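Local structure of protein BONZAI 1 (Arabidopsis thaliana, 6KXT) at residues K102-S105 / D106-K109. The protein binds phospholipids in a calcium-dependent manner, probably through its C2 domains, and restrains cell death and defense responses in the plant. Sequence-based numbering, arbitrary orientation.
Sequences KSLS and DLEK
Ser103 and Asp106 bond to each other reciprocally at the start of helix 104-113. Asp106 N donates to Ser103 OG at 3.0 Å, and Ser103 N returns an almost straight bond (172°) to Asp106 OD2, meeting it from above the carboxylate plane. Ser103 OG sits between its own backbone N and carbonyl carbon (chi1 63°), which brings it to face Asp106 N. This is a capping box with Ser103 as N-cap, built where the edge strand 95-102 of the second C2 domain of this copine runs into the helix. Water 1 ties the same carboxylate to the strand end, donating to Asp106 OD2 and accepting from Lys102 NZ, both at 2.7 Å. With an alanine at Asp106, Ser103 N would probably lose its side-chain acceptor and Lys102 NZ this water-mediated link. Backbone bonds continue the helix: Leu107 N to Ser103 O, Glu108 N to Leu104 O and Lys109 N to Ser105 O. Among apolar contacts, the side chains of Lys102 and Asp106 cross at about a right angle, with Lys102 CD 3.5 Å from Asp106 CB, while Lys102 CB meets Leu107 CD2 at 3.8 Å. Leu104 CD2 and Leu107 CD1 touch at 4.1 Å, and both leucines pack on Ile16 of strand 13-21. Water 2 donates to Ser105 O and to Glu108 OE1, the latter also salt-bridged to Lys77.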
loop_
_atom_site.group_PDB
_atom_site.type_symbol
_atom_site.label_atom_id
_atom_site.label_comp_id
_atom_site.label_asym_id
_atom_site.label_seq_id
_atom_site.Cartn_x
_atom_site.Cartn_y
_atom_site.Cartn_z
ATOM N N LYS A 102 2.445 -4.711 5.650
ATOM C CA LYS A 102 3.907 -4.697 5.435
ATOM C C LYS A 102 4.463 -3.438 6.082
ATOM O O LYS A 102 3.831 -2.399 6.011
ATOM C CB LYS A 102 4.237 -4.626 3.939
ATOM C CG LYS A 102 3.976 -5.889 3.139
ATOM C CD LYS A 102 5.157 -6.831 3.192
ATOM C CE LYS A 102 4.802 -8.266 2.906
ATOM N NZ LYS A 102 4.061 -8.886 4.025
ATOM N N SER A 103 5.684 -3.483 6.584
ATOM C CA SER A 103 6.409 -2.283 7.023
ATOM C C SER A 103 7.150 -1.658 5.858
ATOM O O SER A 103 7.288 -2.275 4.792
ATOM C CB SER A 103 7.429 -2.603 8.076
ATOM O OG SER A 103 8.429 -3.476 7.551
ATOM N N LEU A 104 7.660 -0.458 6.019
ATOM C CA LEU A 104 8.517 0.148 4.978
ATOM C C LEU A 104 9.726 -0.758 4.759
ATOM O O LEU A 104 10.180 -0.879 3.590
ATOM C CB LEU A 104 8.923 1.569 5.376
ATOM C CG LEU A 104 7.868 2.672 5.367
ATOM C CD1 LEU A 104 8.500 4.051 5.565
ATOM C CD2 LEU A 104 7.031 2.637 4.116
ATOM N N SER A 105 10.318 -1.307 5.831
ATOM C CA SER A 105 11.487 -2.209 5.704
ATOM C C SER A 105 11.107 -3.362 4.768
ATOM O O SER A 105 11.906 -3.794 3.894
ATOM C CB SER A 105 11.915 -2.665 7.093
ATOM O OG SER A 105 13.016 -3.522 6.955
ATOM N N ASP A 106 9.929 -3.919 4.938
ATOM C CA ASP A 106 9.431 -5.035 4.100
ATOM C C ASP A 106 9.230 -4.580 2.655
ATOM O O ASP A 106 9.663 -5.291 1.712
ATOM C CB ASP A 106 8.072 -5.505 4.618
ATOM C CG ASP A 106 8.040 -6.178 5.971
ATOM O OD1 ASP A 106 9.084 -6.688 6.410
ATOM O OD2 ASP A 106 6.919 -6.194 6.578
ATOM N N LEU A 107 8.677 -3.404 2.446
ATOM C CA LEU A 107 8.486 -2.900 1.068
ATOM C C LEU A 107 9.845 -2.738 0.393
ATOM O O LEU A 107 9.965 -3.002 -0.797
ATOM C CB LEU A 107 7.724 -1.583 1.117
ATOM C CG LEU A 107 6.276 -1.685 1.644
ATOM C CD1 LEU A 107 5.639 -0.310 1.601
ATOM C CD2 LEU A 107 5.430 -2.715 0.882
ATOM N N GLU A 108 10.868 -2.280 1.110
ATOM C CA GLU A 108 12.215 -2.147 0.522
ATOM C C GLU A 108 12.722 -3.534 0.125
ATOM O O GLU A 108 13.315 -3.640 -0.954
ATOM C CB GLU A 108 13.112 -1.471 1.537
ATOM C CG GLU A 108 14.507 -1.203 1.023
ATOM C CD GLU A 108 15.381 -0.414 2.006
ATOM O OE1 GLU A 108 15.191 -0.547 3.184
ATOM O OE2 GLU A 108 16.237 0.310 1.512
ATOM N N LYS A 109 12.491 -4.551 0.934
ATOM C CA LYS A 109 12.964 -5.920 0.609
ATOM C C LYS A 109 12.241 -6.419 -0.653
ATOM O O LYS A 109 12.904 -7.025 -1.524
ATOM C CB LYS A 109 12.805 -6.812 1.826
ATOM C CG LYS A 109 13.756 -6.498 2.973
ATOM C CD LYS A 109 13.333 -7.272 4.184
ATOM C CE LYS A 109 14.245 -7.066 5.366
ATOM N NZ LYS A 109 14.111 -5.726 5.976
HETATM O O HOH W 1 5.414 -8.476 6.377
HETATM O O HOH W 2 14.885 -3.266 4.257
#